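Local coordinates for uncharacterized protein (Eubacterium siraeum, PDB 4NZK), which is of unknown function but belongs to the DHHW family of the SGNH-hydrolase clan, and so may act on an ester or related substrate, at residues S99-T109 with T327-A338; P51-Q62 with V65-L76. One frame throughout, in Å; residues are numbered along the deposited sequence. Where two conformers were deposited one is given.

In the fold
Interaction 1 pairs two parallel strands inside the large mixed sheet, with its centre about 9 Å from that of the chain. Interaction 2 belongs to a small three-stranded antiparallel sheet further out, about 23 Å from the chain centre, and is completed earlier in the sequence. Their centres lie about 29 Å apart, yet the two meet where the chain leaves strands 328-334 and 70-75: Phe336 CZ packs 3.4 Å from Leu76 O and 3.9 Å from Ser75 CB. Close to this junction, Cys334 of interaction 1 is covalently linked to an unidentified ligand, probably picked up during crystallisation; it may mark a pocket at the end of strand 328-334, but no catalytic role is established.

Interaction 1: S99-T109 with T327-A338; sequences SVNVFNMVVPT and TDVLFTMCTFSA
Val329 O is held from several directions: Phe103 N donates to it at 2.7 Å, nearly along the C=O axis, Val102 CA makes a C-H···O contact, and the Phe103 ring presents its edge, with CD1 3.5 Å from the oxygen. With chi1 at -62°, Phe103 CG sits beside its own backbone N, which turns the ring so that its CD1-CE1 edge runs past this carbonyl and on to Asp328, whose OD2 lies 3.4 Å from CE1. Ring and carboxylate run side by side, planes 29° apart. Asp328 OD2 also takes a 2.6 Å bond from a water that accepts from Asn101 ND2, while OD1 accepts from Thr327 OG1 and forms a salt bridge with Arg281. An alanine at Asp328 would probably leave Arg281 without this countercharge and set the bridging water adrift. On the opposite sheet face Val102 CG1 meets Phe331 CE1, 3.8 Å away, beneath helix 83-96; Val106 CG1 touches Thr335 CG2, and Thr335 packs on helix 126-136. Backbone N-H and C=O groups alternate between these parallel strands, weakly at Met333 N to Met105 O, in a sheet consistent with the SGNH-hydrolase clan. Cys334 is the N-cap of the following helix, and Thr109 OG1 approaches the Phe336 edge in plane. Backbone bonds thus carry the pairing, while the buried carboxylate has both oxygens bonded and its charge probably balanced by Arg281.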
loop_
_atom_site.group_PDB
_atom_site.type_symbol
_atom_site.label_atom_id
_atom_site.label_comp_id
_atom_site.label_asym_id
_atom_site.label_seq_id
_atom_site.Cartn_x
_atom_site.Cartn_y
_atom_site.Cartn_z
ATOM N N SER A 99 2.070 20.195 14.945
ATOM C CA SER A 99 3.469 19.781 14.933
ATOM C C SER A 99 3.761 18.420 14.303
ATOM O O SER A 99 4.933 18.063 14.138
ATOM C CB SER A 99 4.054 19.815 16.351
ATOM O OG SER A 99 3.592 18.709 17.090
ATOM N N VAL A 100 2.713 17.675 13.949
ATOM C CA VAL A 100 2.854 16.388 13.300
ATOM C C VAL A 100 2.283 16.559 11.914
ATOM O O VAL A 100 1.125 16.909 11.765
ATOM C CB VAL A 100 2.098 15.293 14.087
ATOM C CG1 VAL A 100 2.197 13.974 13.367
ATOM C CG2 VAL A 100 2.675 15.180 15.513
ATOM N N ASN A 101 3.088 16.277 10.890
ATOM C CA ASN A 101 2.588 16.358 9.503
ATOM C C ASN A 101 1.904 15.069 9.155
ATOM O O ASN A 101 2.448 14.003 9.415
ATOM C CB ASN A 101 3.691 16.687 8.483
ATOM C CG ASN A 101 3.925 18.167 8.404
ATOM O OD1 ASN A 101 3.021 18.964 8.716
ATOM N ND2 ASN A 101 5.095 18.560 7.965
ATOM N N VAL A 102 0.688 15.199 8.613
ATOM C CA VAL A 102 -0.128 14.038 8.234
ATOM C C VAL A 102 -0.323 14.110 6.723
ATOM O O VAL A 102 -0.674 15.173 6.181
ATOM C CB VAL A 102 -1.478 14.065 8.935
ATOM C CG1 VAL A 102 -2.331 12.856 8.557
ATOM C CG2 VAL A 102 -1.265 14.133 10.476
ATOM N N PHE A 103 -0.018 12.988 6.067
ATOM C CA PHE A 103 -0.030 12.877 4.618
ATOM C C PHE A 103 -1.054 11.811 4.226
ATOM O O PHE A 103 -1.287 10.840 4.967
ATOM C CB PHE A 103 1.324 12.408 4.094
ATOM C CG PHE A 103 2.493 13.324 4.380
ATOM C CD1 PHE A 103 3.108 13.370 5.633
ATOM C CD2 PHE A 103 3.007 14.111 3.371
ATOM C CE1 PHE A 103 4.229 14.169 5.841
ATOM C CE2 PHE A 103 4.108 14.928 3.577
ATOM C CZ PHE A 103 4.706 14.967 4.819
ATOM N N ASN A 104 -1.652 12.002 3.062
ATOM C CA ASN A 104 -2.613 11.065 2.507
ATOM C C ASN A 104 -2.151 10.655 1.102
ATOM O O ASN A 104 -1.856 11.505 0.273
ATOM C CB ASN A 104 -3.942 11.791 2.344
ATOM C CG ASN A 104 -4.971 10.957 1.627
ATOM O OD1 ASN A 104 -5.303 9.880 2.076
ATOM N ND2 ASN A 104 -5.455 11.449 0.481
HETATM N N MSE A 105 -2.117 9.350 0.855
HETATM C CA MSE A 105 -1.785 8.829 -0.489
HETATM C C MSE A 105 -2.663 7.651 -0.806
HETATM O O MSE A 105 -2.388 6.518 -0.405
HETATM C CB MSE A 105 -0.278 8.533 -0.607
HETATM C CG MSE A 105 0.057 8.230 -2.096
HETATM SE SE MSE A 105 1.974 8.085 -2.405
HETATM C CE MSE A 105 2.342 6.669 -1.175
ATOM N N VAL A 106 -3.763 7.938 -1.498
ATOM C CA VAL A 106 -4.701 6.938 -1.941
ATOM C C VAL A 106 -4.351 6.587 -3.370
ATOM O O VAL A 106 -4.229 7.475 -4.221
ATOM C CB VAL A 106 -6.179 7.400 -1.809
ATOM C CG1 VAL A 106 -7.122 6.329 -2.353
ATOM C CG2 VAL A 106 -6.504 7.701 -0.346
ATOM N N VAL A 107 -4.199 5.300 -3.630
ATOM C CA VAL A 107 -3.715 4.865 -4.948
ATOM C C VAL A 107 -4.728 3.940 -5.618
ATOM O O VAL A 107 -5.473 3.240 -4.954
ATOM C CB VAL A 107 -2.349 4.166 -4.860
ATOM C CG1 VAL A 107 -1.266 5.158 -4.426
ATOM C CG2 VAL A 107 -2.368 2.956 -3.927
ATOM N N PRO A 108 -4.744 3.949 -6.953
ATOM C CA PRO A 108 -5.681 3.115 -7.670
ATOM C C PRO A 108 -5.152 1.696 -7.787
ATOM O O PRO A 108 -3.992 1.439 -7.515
ATOM C CB PRO A 108 -5.707 3.745 -9.046
ATOM C CG PRO A 108 -4.340 4.261 -9.211
ATOM C CD PRO A 108 -3.916 4.765 -7.866
ATOM N N THR A 109 -6.045 0.798 -8.181
ATOM C CA THR A 109 -5.695 -0.531 -8.605
ATOM C C THR A 109 -5.482 -0.512 -10.126
ATOM O O THR A 109 -5.623 0.543 -10.791
ATOM C CB THR A 109 -6.773 -1.525 -8.188
ATOM O OG1 THR A 109 -8.026 -1.108 -8.750
ATOM C CG2 THR A 109 -6.882 -1.606 -6.661
ATOM N N THR A 327 6.858 12.212 13.982
ATOM C CA THR A 327 6.920 13.525 13.322
ATOM C C THR A 327 6.066 13.595 12.045
ATOM O O THR A 327 5.649 14.696 11.617
ATOM C CB THR A 327 8.408 13.897 12.943
ATOM O OG1 THR A 327 8.981 12.907 12.071
ATOM C CG2 THR A 327 9.276 13.955 14.182
ATOM N N ASP A 328 5.858 12.431 11.416
ATOM C CA ASP A 328 5.185 12.318 10.135
ATOM C C ASP A 328 4.263 11.093 10.187
ATOM O O ASP A 328 4.666 10.028 10.657
ATOM C CB ASP A 328 6.203 12.068 9.005
ATOM C CG ASP A 328 7.178 13.224 8.808
ATOM O OD1 ASP A 328 8.234 13.281 9.506
ATOM O OD2 ASP A 328 6.862 14.091 7.962
ATOM N N VAL A 329 3.051 11.256 9.662
ATOM C CA VAL A 329 2.097 10.139 9.568
ATOM C C VAL A 329 1.655 10.039 8.120
ATOM O O VAL A 329 1.250 11.046 7.537
ATOM C CB VAL A 329 0.863 10.364 10.485
ATOM C CG1 VAL A 329 -0.119 9.208 10.327
ATOM C CG2 VAL A 329 1.313 10.480 11.933
ATOM N N LEU A 330 1.688 8.827 7.567
ATOM C CA LEU A 330 1.192 8.577 6.239
ATOM C C LEU A 330 0.023 7.596 6.305
ATOM O O LEU A 330 0.163 6.499 6.796
ATOM C CB LEU A 330 2.311 7.989 5.378
ATOM C CG LEU A 330 1.893 7.533 3.993
ATOM C CD1 LEU A 330 1.393 8.688 3.138
ATOM C CD2 LEU A 330 3.061 6.840 3.313
ATOM N N PHE A 331 -1.110 8.023 5.753
ATOM C CA PHE A 331 -2.244 7.155 5.488
ATOM C C PHE A 331 -2.157 6.785 4.005
ATOM O O PHE A 331 -2.133 7.683 3.119
ATOM C CB PHE A 331 -3.558 7.884 5.711
ATOM C CG PHE A 331 -3.891 8.070 7.153
ATOM C CD1 PHE A 331 -3.418 9.158 7.849
ATOM C CD2 PHE A 331 -4.624 7.121 7.826
ATOM C CE1 PHE A 331 -3.734 9.338 9.191
ATOM C CE2 PHE A 331 -4.926 7.274 9.174
ATOM C CZ PHE A 331 -4.470 8.383 9.848
ATOM N N THR A 332 -2.069 5.486 3.739
ATOM C CA THR A 332 -1.951 5.040 2.374
ATOM C C THR A 332 -2.689 3.736 2.184
ATOM O O THR A 332 -2.585 2.826 2.991
ATOM C CB THR A 332 -0.474 4.974 1.952
ATOM O OG1 THR A 332 -0.390 4.669 0.536
ATOM C CG2 THR A 332 0.323 3.970 2.734
HETATM N N MSE A 333 -3.445 3.680 1.091
HETATM C CA MSE A 333 -4.284 2.536 0.794
HETATM C C MSE A 333 -4.826 2.651 -0.588
HETATM O O MSE A 333 -4.716 3.705 -1.218
HETATM C CB MSE A 333 -5.439 2.447 1.787
HETATM C CG MSE A 333 -6.278 3.719 1.968
HETATM SE SE MSE A 333 -7.462 3.249 3.504
HETATM C CE MSE A 333 -6.010 3.995 4.609
ATOM N N CYS A 334 -5.414 1.576 -1.093
ATOM C CA CYS A 334 -6.040 1.644 -2.405
ATOM C C CYS A 334 -7.421 2.288 -2.294
ATOM O O CYS A 334 -8.008 2.413 -1.229
ATOM C CB CYS A 334 -6.117 0.267 -3.057
ATOM S SG CYS A 334 -7.420 -0.775 -2.350
ATOM N N THR A 335 -7.947 2.667 -3.444
ATOM C CA THR A 335 -9.228 3.347 -3.510
ATOM C C THR A 335 -10.349 2.533 -2.896
ATOM O O THR A 335 -11.178 3.066 -2.182
ATOM C CB THR A 335 -9.587 3.714 -4.943
ATOM O OG1 THR A 335 -9.226 2.615 -5.795
ATOM C CG2 THR A 335 -8.869 5.008 -5.375
ATOM N N PHE A 336 -10.391 1.235 -3.179
ATOM C CA PHE A 336 -11.463 0.414 -2.632
ATOM C C PHE A 336 -11.488 0.491 -1.096
ATOM O O PHE A 336 -12.532 0.494 -0.466
ATOM C CB PHE A 336 -11.268 -1.033 -3.027
ATOM C CG PHE A 336 -11.496 -1.336 -4.475
ATOM C CD1 PHE A 336 -12.765 -1.709 -4.933
ATOM C CD2 PHE A 336 -10.447 -1.354 -5.373
ATOM C CE1 PHE A 336 -12.978 -2.042 -6.265
ATOM C CE2 PHE A 336 -10.659 -1.701 -6.694
ATOM C CZ PHE A 336 -11.916 -2.066 -7.141
ATOM N N SER A 337 -10.313 0.523 -0.485
ATOM C CA SER A 337 -10.239 0.622 0.971
ATOM C C SER A 337 -10.690 1.997 1.458
ATOM O O SER A 337 -11.452 2.090 2.419
ATOM C CB SER A 337 -8.832 0.382 1.484
ATOM O OG SER A 337 -8.464 -0.947 1.342
ATOM N N ALA A 338 -10.232 3.067 0.798
ATOM C CA ALA A 338 -10.546 4.406 1.259
ATOM C C ALA A 338 -12.020 4.730 1.118
ATOM O O ALA A 338 -12.544 5.472 1.936
ATOM C CB ALA A 338 -9.736 5.432 0.494
HETATM O O HOH W 1 7.267 16.653 8.306
#

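Interaction 2: P51-Q62 with V65-L76; sequences PVGVDGVQTNGQ and VDIDGHTWGISL
Gln62 folds back on itself to meet Ser75: a bend at chi2 (-59°) swings the amide round until OE1 accepts from Ser75 OG at 2.6 Å, in the carbonyl plane and on a lone pair. The other end of the amide is also held, because Gln62 NE2 donates to Asn60 O at 2.9 Å, with that oxygen close to the amide plane. Both bonds fix the rotation of the group, and Met203 and Phe206 of helix 203-206 pack against Gln62. Alongside, Leu76 N donates to Gly61 O, and a water bonds both Gly61 O and Leu76 O. Gln58 crosses the Leu76 side chain at about a right angle, its OE1 3.4 Å from Leu76 CD1. These contacts tie together a three-stranded antiparallel meander, whose two hairpins close through type I' turns at Thr59-Gln62 and Ile67-His70. At its far end Val54 and Asp66 form a hydrogen-bonded antiparallel pair, each N to the other's O at 2.9 Å. Val65 CG2 packs against the backbone of Gly53 and Val54, 3.8 Å from Gly53 CA. Pro51 CB abuts Ile67 CG2 at 3.5 Å, while Ile67 CD1 rests on one face of the Trp72 ring, toward its rim. Thr71 OG1 meets Asp66 OD1 from above the carboxylate plane, and the same oxygen forms a salt bridge with Arg212.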
loop_
_atom_site.group_PDB
_atom_site.type_symbol
_atom_site.label_atom_id
_atom_site.label_comp_id
_atom_site.label_asym_id
_atom_site.label_seq_id
_atom_site.Cartn_x
_atom_site.Cartn_y
_atom_site.Cartn_z
ATOM N N PRO A 51 -5.501 -0.399 -23.990
ATOM C CA PRO A 51 -5.254 -1.755 -24.537
ATOM C C PRO A 51 -6.451 -2.412 -25.254
ATOM O O PRO A 51 -7.594 -1.988 -25.092
ATOM C CB PRO A 51 -4.857 -2.594 -23.299
ATOM C CG PRO A 51 -4.926 -1.689 -22.079
ATOM C CD PRO A 51 -5.468 -0.340 -22.508
ATOM N N VAL A 52 -6.169 -3.440 -26.047
ATOM C CA VAL A 52 -7.184 -4.268 -26.724
ATOM C C VAL A 52 -7.354 -5.596 -25.975
ATOM O O VAL A 52 -6.348 -6.223 -25.630
ATOM C CB VAL A 52 -6.760 -4.637 -28.157
ATOM C CG1 VAL A 52 -5.264 -4.949 -28.257
ATOM C CG2 VAL A 52 -7.576 -5.816 -28.706
ATOM N N GLY A 53 -8.595 -6.054 -25.761
ATOM C CA GLY A 53 -8.843 -7.289 -24.998
ATOM C C GLY A 53 -9.489 -8.461 -25.718
ATOM O O GLY A 53 -10.319 -8.279 -26.607
ATOM N N VAL A 54 -9.132 -9.673 -25.296
ATOM C CA VAL A 54 -9.634 -10.900 -25.887
ATOM C C VAL A 54 -10.213 -11.817 -24.806
ATOM O O VAL A 54 -9.578 -12.011 -23.758
ATOM C CB VAL A 54 -8.481 -11.665 -26.603
ATOM C CG1 VAL A 54 -8.987 -12.968 -27.214
ATOM C CG2 VAL A 54 -7.821 -10.783 -27.644
ATOM N N ASP A 55 -11.381 -12.408 -25.080
ATOM C CA ASP A 55 -11.992 -13.444 -24.215
ATOM C C ASP A 55 -12.217 -12.887 -22.792
ATOM O O ASP A 55 -11.869 -13.502 -21.791
ATOM C CB ASP A 55 -11.156 -14.754 -24.182
ATOM C CG ASP A 55 -11.107 -15.482 -25.541
ATOM O OD1 ASP A 55 -11.843 -15.091 -26.478
ATOM O OD2 ASP A 55 -10.318 -16.446 -25.661
ATOM N N GLY A 56 -12.796 -11.696 -22.741
ATOM C CA GLY A 56 -13.127 -11.087 -21.477
ATOM C C GLY A 56 -14.321 -11.803 -20.829
ATOM O O GLY A 56 -15.315 -12.090 -21.504
ATOM N N VAL A 57 -14.185 -12.116 -19.542
ATOM C CA VAL A 57 -15.230 -12.725 -18.708
ATOM C C VAL A 57 -15.295 -11.977 -17.377
ATOM O O VAL A 57 -14.246 -11.740 -16.768
ATOM C CB VAL A 57 -14.903 -14.190 -18.345
ATOM C CG1 VAL A 57 -16.049 -14.804 -17.551
ATOM C CG2 VAL A 57 -14.638 -15.015 -19.584
ATOM N N GLN A 58 -16.500 -11.672 -16.904
ATOM C CA GLN A 58 -16.708 -11.011 -15.613
ATOM C C GLN A 58 -17.301 -11.959 -14.564
ATOM O O GLN A 58 -18.233 -12.723 -14.848
ATOM C CB GLN A 58 -17.680 -9.839 -15.769
ATOM C CG GLN A 58 -17.094 -8.684 -16.541
ATOM C CD GLN A 58 -17.950 -7.449 -16.527
ATOM O OE1 GLN A 58 -18.432 -7.019 -15.475
ATOM N NE2 GLN A 58 -18.151 -6.879 -17.688
ATOM N N THR A 59 -16.719 -11.963 -13.372
ATOM C CA THR A 59 -17.363 -12.591 -12.222
ATOM C C THR A 59 -16.782 -12.021 -10.964
ATOM O O THR A 59 -15.616 -11.600 -10.908
ATOM C CB THR A 59 -17.328 -14.144 -12.159
ATOM O OG1 THR A 59 -18.236 -14.628 -11.117
ATOM C CG2 THR A 59 -15.923 -14.657 -11.881
ATOM N N ASN A 60 -17.636 -11.963 -9.961
ATOM C CA ASN A 60 -17.241 -11.555 -8.617
ATOM C C ASN A 60 -16.571 -10.188 -8.636
ATOM O O ASN A 60 -15.695 -9.926 -7.850
ATOM C CB ASN A 60 -16.349 -12.608 -7.963
ATOM C CG ASN A 60 -16.103 -12.335 -6.494
ATOM O OD1 ASN A 60 -17.027 -11.926 -5.759
ATOM N ND2 ASN A 60 -14.869 -12.568 -6.039
ATOM N N GLY A 61 -17.028 -9.316 -9.523
ATOM C CA GLY A 61 -16.482 -7.949 -9.610
ATOM C C GLY A 61 -15.152 -7.819 -10.295
ATOM O O GLY A 61 -14.554 -6.743 -10.266
ATOM N N GLN A 62 -14.703 -8.903 -10.930
ATOM C CA GLN A 62 -13.429 -8.961 -11.621
ATOM C C GLN A 62 -13.665 -9.186 -13.109
ATOM O O GLN A 62 -14.640 -9.791 -13.533
ATOM C CB GLN A 62 -12.562 -10.114 -11.104
ATOM C CG GLN A 62 -12.606 -10.355 -9.607
ATOM C CD GLN A 62 -12.169 -9.162 -8.797
ATOM O OE1 GLN A 62 -11.099 -8.608 -9.024
ATOM N NE2 GLN A 62 -12.985 -8.785 -7.819
ATOM N N VAL A 65 -9.267 -11.159 -18.653
ATOM C CA VAL A 65 -9.139 -10.805 -20.068
ATOM C C VAL A 65 -7.699 -10.936 -20.525
ATOM O O VAL A 65 -6.780 -10.764 -19.738
ATOM C CB VAL A 65 -9.662 -9.363 -20.268
ATOM C CG1 VAL A 65 -8.861 -8.370 -19.438
ATOM C CG2 VAL A 65 -9.750 -8.954 -21.736
ATOM N N ASP A 66 -7.508 -11.314 -21.795
ATOM C CA ASP A 66 -6.168 -11.388 -22.341
ATOM C C ASP A 66 -5.802 -10.080 -23.040
ATOM O O ASP A 66 -6.566 -9.541 -23.849
ATOM C CB ASP A 66 -6.037 -12.574 -23.308
ATOM C CG ASP A 66 -6.078 -13.937 -22.616
ATOM O OD1 ASP A 66 -6.347 -14.017 -21.410
ATOM O OD2 ASP A 66 -5.844 -14.956 -23.306
ATOM N N ILE A 67 -4.640 -9.565 -22.694
ATOM C CA ILE A 67 -4.146 -8.313 -23.272
ATOM C C ILE A 67 -2.718 -8.543 -23.728
ATOM O O ILE A 67 -1.862 -8.918 -22.921
ATOM C CB ILE A 67 -4.140 -7.178 -22.232
ATOM C CG1 ILE A 67 -5.527 -6.957 -21.631
ATOM C CG2 ILE A 67 -3.656 -5.871 -22.870
ATOM C CD1 ILE A 67 -5.537 -5.982 -20.449
ATOM N N ASP A 68 -2.479 -8.357 -25.026
ATOM C CA ASP A 68 -1.137 -8.514 -25.588
ATOM C C ASP A 68 -0.507 -9.850 -25.196
ATOM O O ASP A 68 0.663 -9.922 -24.794
ATOM C CB ASP A 68 -0.260 -7.325 -25.154
ATOM C CG ASP A 68 -0.776 -5.973 -25.697
ATOM O OD1 ASP A 68 -1.360 -5.938 -26.822
ATOM O OD2 ASP A 68 -0.582 -4.946 -25.000
ATOM N N GLY A 69 -1.321 -10.907 -25.298
ATOM C CA GLY A 69 -0.860 -12.277 -25.064
ATOM C C GLY A 69 -0.753 -12.721 -23.614
ATOM O O GLY A 69 -0.289 -13.833 -23.350
ATOM N N HIS A 70 -1.168 -11.875 -22.658
ATOM C CA HIS A 70 -1.108 -12.241 -21.234
ATOM C C HIS A 70 -2.494 -12.082 -20.614
ATOM O O HIS A 70 -3.216 -11.147 -20.926
ATOM C CB HIS A 70 -0.122 -11.376 -20.421
ATOM C CG HIS A 70 1.318 -11.824 -20.470
ATOM N ND1 HIS A 70 1.771 -12.981 -19.869
ATOM C CD2 HIS A 70 2.414 -11.224 -20.990
ATOM C CE1 HIS A 70 3.075 -13.091 -20.044
ATOM N NE2 HIS A 70 3.490 -12.037 -20.722
ATOM N N THR A 71 -2.827 -12.988 -19.723
ATOM C CA THR A 71 -4.095 -12.922 -19.020
ATOM C C THR A 71 -3.953 -12.020 -17.806
ATOM O O THR A 71 -3.040 -12.167 -16.973
ATOM C CB THR A 71 -4.537 -14.315 -18.560
ATOM O OG1 THR A 71 -4.625 -15.178 -19.710
ATOM C CG2 THR A 71 -5.892 -14.262 -17.850
ATOM N N TRP A 72 -4.933 -11.145 -17.674
ATOM C CA TRP A 72 -5.057 -10.308 -16.502
ATOM C C TRP A 72 -6.352 -10.620 -15.752
ATOM O O TRP A 72 -7.358 -10.971 -16.358
ATOM C CB TRP A 72 -5.193 -8.856 -16.928
ATOM C CG TRP A 72 -3.984 -8.217 -17.461
ATOM C CD1 TRP A 72 -3.366 -8.485 -18.647
ATOM C CD2 TRP A 72 -3.298 -7.102 -16.887
ATOM N NE1 TRP A 72 -2.307 -7.643 -18.811
ATOM C CE2 TRP A 72 -2.246 -6.780 -17.755
ATOM C CE3 TRP A 72 -3.440 -6.378 -15.695
ATOM C CZ2 TRP A 72 -1.348 -5.728 -17.491
ATOM C CZ3 TRP A 72 -2.565 -5.338 -15.446
ATOM C CH2 TRP A 72 -1.524 -5.043 -16.337
ATOM N N GLY A 73 -6.309 -10.437 -14.434
ATOM C CA GLY A 73 -7.501 -10.329 -13.604
ATOM C C GLY A 73 -7.480 -8.898 -13.082
ATOM O O GLY A 73 -6.489 -8.478 -12.461
ATOM N N ILE A 74 -8.570 -8.159 -13.348
ATOM C CA ILE A 74 -8.698 -6.736 -13.011
ATOM C C ILE A 74 -9.960 -6.491 -12.242
ATOM O O ILE A 74 -11.070 -6.824 -12.707
ATOM C CB ILE A 74 -8.713 -5.887 -14.295
ATOM C CG1 ILE A 74 -7.447 -6.179 -15.105
ATOM C CG2 ILE A 74 -8.869 -4.389 -13.938
ATOM C CD1 ILE A 74 -7.371 -5.492 -16.443
ATOM N N SER A 75 -9.819 -5.883 -11.068
ATOM C CA SER A 75 -10.999 -5.588 -10.246
ATOM C C SER A 75 -11.677 -4.335 -10.824
ATOM O O SER A 75 -11.039 -3.305 -11.030
ATOM C CB SER A 75 -10.575 -5.299 -8.804
ATOM O OG SER A 75 -9.982 -6.386 -8.160
ATOM N N LEU A 76 -12.977 -4.440 -11.072
ATOM C CA LEU A 76 -13.757 -3.332 -11.572
ATOM C C LEU A 76 -14.162 -2.432 -10.403
ATOM O O LEU A 76 -14.429 -2.891 -9.312
ATOM C CB LEU A 76 -14.976 -3.842 -12.348
ATOM C CG LEU A 76 -14.571 -4.705 -13.569
ATOM C CD1 LEU A 76 -15.761 -5.455 -14.146
ATOM C CD2 LEU A 76 -13.857 -3.922 -14.654
HETATM O O HOH W 2 -4.822 -7.830 -26.830
HETATM O O HOH W 3 -14.444 -5.219 -7.972
#